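Halohydrin dehalogenase (Rhizobium radiobacter, PDB 4IY1) probably catalyses the reversible dehalogenation of vicinal halohydrins to epoxides with release of halide, using a fold of the short-chain dehydrogenase/reductase superfamily. Local coordinates at residues T27-D32 against I52-Q57. The protein carries 37 engineered substitutions. Sequence-based numbering, arbitrary orientation.
Sequences TVACHD and IPMSEQ. Engineered in segment 52-57: Ile-52 (natural residue Lys).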
loop_
_atom_site.group_PDB
_atom_site.type_symbol
_atom_site.label_atom_id
_atom_site.label_comp_id
_atom_site.label_asym_id
_atom_site.label_seq_id
_atom_site.Cartn_x
_atom_site.Cartn_y
_atom_site.Cartn_z
ATOM N N THR B 27 -8.469 7.290 -33.557
ATOM C CA THR B 27 -9.471 6.397 -34.119
ATOM C C THR B 27 -9.784 5.263 -33.144
ATOM O O THR B 27 -8.935 4.401 -32.904
ATOM C CB THR B 27 -8.975 5.782 -35.431
ATOM O OG1 THR B 27 -8.539 6.828 -36.294
ATOM C CG2 THR B 27 -10.079 5.018 -36.097
ATOM N N VAL B 28 -11.027 5.219 -32.672
ATOM C CA VAL B 28 -11.436 4.345 -31.595
ATOM C C VAL B 28 -12.296 3.187 -32.067
ATOM O O VAL B 28 -13.476 3.367 -32.382
ATOM C CB VAL B 28 -12.209 5.122 -30.512
ATOM C CG1 VAL B 28 -12.446 4.241 -29.285
ATOM C CG2 VAL B 28 -11.430 6.371 -30.127
ATOM N N ALA B 29 -11.740 1.978 -31.985
ATOM C CA ALA B 29 -12.525 0.762 -32.163
ATOM C C ALA B 29 -13.141 0.327 -30.850
ATOM O O ALA B 29 -12.506 0.425 -29.789
ATOM C CB ALA B 29 -11.661 -0.337 -32.738
ATOM N N CYS B 30 -14.391 -0.115 -30.916
ATOM C CA CYS B 30 -15.170 -0.433 -29.724
ATOM C C CYS B 30 -15.637 -1.864 -29.772
ATOM O O CYS B 30 -16.130 -2.342 -30.805
ATOM C CB CYS B 30 -16.402 0.456 -29.627
ATOM S SG CYS B 30 -16.037 2.211 -29.558
ATOM N N HIS B 31 -15.641 -2.491 -28.607
ATOM C CA HIS B 31 -16.120 -3.842 -28.489
ATOM C C HIS B 31 -17.257 -3.877 -27.515
ATOM O O HIS B 31 -17.326 -3.063 -26.580
ATOM C CB HIS B 31 -14.972 -4.766 -28.073
ATOM C CG HIS B 31 -15.394 -5.927 -27.200
ATOM N ND1 HIS B 31 -15.785 -5.770 -25.922
ATOM C CD2 HIS B 31 -15.472 -7.288 -27.468
ATOM C CE1 HIS B 31 -16.162 -6.959 -25.418
ATOM N NE2 HIS B 31 -15.954 -7.890 -26.357
ATOM N N ASP B 32 -18.228 -4.739 -27.787
ATOM C CA ASP B 32 -19.292 -5.005 -26.837
ATOM C C ASP B 32 -19.925 -6.347 -27.143
ATOM O O ASP B 32 -19.895 -6.824 -28.296
ATOM C CB ASP B 32 -20.360 -3.910 -26.889
ATOM C CG ASP B 32 -21.263 -3.939 -25.691
ATOM O OD1 ASP B 32 -22.359 -4.519 -25.773
ATOM O OD2 ASP B 32 -20.857 -3.460 -24.622
ATOM N N ILE B 52 -15.986 3.282 -33.862
ATOM C CA ILE B 52 -15.972 2.183 -34.826
ATOM C C ILE B 52 -16.251 0.829 -34.159
ATOM O O ILE B 52 -15.319 0.100 -33.806
ATOM C CB ILE B 52 -14.628 2.107 -35.555
ATOM C CG1 ILE B 52 -14.353 3.387 -36.309
ATOM C CG2 ILE B 52 -14.609 0.941 -36.528
ATOM C CD1 ILE B 52 -13.173 3.265 -37.239
ATOM N N PRO B 53 -17.538 0.490 -33.971
ATOM C CA PRO B 53 -17.886 -0.733 -33.238
ATOM C C PRO B 53 -17.541 -1.994 -34.042
ATOM O O PRO B 53 -17.539 -1.949 -35.271
ATOM C CB PRO B 53 -19.404 -0.611 -33.052
ATOM C CG PRO B 53 -19.850 0.219 -34.206
ATOM C CD PRO B 53 -18.715 1.150 -34.556
ATOM N N MET B 54 -17.217 -3.088 -33.353
ATOM C CA MET B 54 -16.822 -4.348 -34.016
ATOM C C MET B 54 -17.712 -5.497 -33.562
ATOM O O MET B 54 -18.190 -5.523 -32.422
ATOM C CB MET B 54 -15.368 -4.703 -33.714
ATOM C CG MET B 54 -14.418 -3.528 -33.702
ATOM S SD MET B 54 -13.883 -3.097 -35.372
ATOM C CE MET B 54 -12.688 -4.369 -35.706
ATOM N N SER B 55 -17.903 -6.476 -34.441
ATOM C CA SER B 55 -18.661 -7.669 -34.082
ATOM C C SER B 55 -17.797 -8.606 -33.243
ATOM O O SER B 55 -18.299 -9.302 -32.356
ATOM C CB SER B 55 -19.141 -8.393 -35.346
ATOM O OG SER B 55 -18.052 -8.611 -36.238
ATOM N N GLU B 56 -16.498 -8.603 -33.532
ATOM C CA GLU B 56 -15.547 -9.578 -32.983
ATOM C C GLU B 56 -15.629 -9.634 -31.454
ATOM O O GLU B 56 -15.766 -8.603 -30.803
ATOM C CB GLU B 56 -14.135 -9.197 -33.419
ATOM C CG GLU B 56 -13.765 -9.653 -34.823
ATOM C CD GLU B 56 -14.388 -8.817 -35.938
ATOM O OE1 GLU B 56 -14.491 -9.344 -37.056
ATOM O OE2 GLU B 56 -14.724 -7.631 -35.739
ATOM N N GLN B 57 -15.629 -10.838 -30.892
ATOM C CA GLN B 57 -15.910 -11.023 -29.471
ATOM C C GLN B 57 -14.699 -11.398 -28.608
ATOM O O GLN B 57 -14.635 -11.014 -27.448
ATOM C CB GLN B 57 -17.012 -12.050 -29.252
ATOM C CG GLN B 57 -18.377 -11.583 -29.709
ATOM C CD GLN B 57 -18.820 -10.324 -28.992
ATOM O OE1 GLN B 57 -19.183 -10.371 -27.828
ATOM N NE2 GLN B 57 -18.844 -9.201 -29.707
HETATM O O HOH W 1 -17.558 -6.472 -30.032
#
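Beyond the last paired residues of two parallel strands, the carboxamide of Gln-57 reaches across to the carbonyl of Asp-32. Its chain is bent at chi2 (-59°), and NE2 uses both N-H groups: one runs almost straight to Asp-32 O (3.0 Å), the other to Ser-55 O (2.7 Å). Both acceptors lie in the amide plane, while NE2 stands above each carbonyl plane, so the two bonds fix the rotation of the amide. Beside it a water accepts from Asp-32 N (2.9 Å) and lies within hydrogen-bonding distance of Met-54 O and Glu-56 O, and so links the two chains where they draw apart beyond the bridges. His-31 turns its CD2 edge to Glu-56 O (3.6 Å), near the ring plane, and its ND1 is bonded to Asn-8 N. Upstream the backbones pair directly: Ile-52 N to Val-28 O, Cys-30 N to Ile-52 O, and Met-54 N to Cys-30 O (2.9 Å), the last nearly along the C=O axis. Ala-29 and Ile-52 share the sheet face packed by Leu-70 of helix 59-70; Cys-30 and Pro-53 take the other. The engineered Ile-52, CG1 anti to its carbonyl carbon, crosses Thr-27 obliquely, Ile-52 CD1 meeting Thr-27 CG2 at 3.7 Å. Strand 27-30, helix 38-47 and strand 52-53 form a beta-alpha-beta unit at one edge of the chain's seven-stranded parallel sheet, with the 3-2-1-4-5-6-7 order of the Rossmann fold.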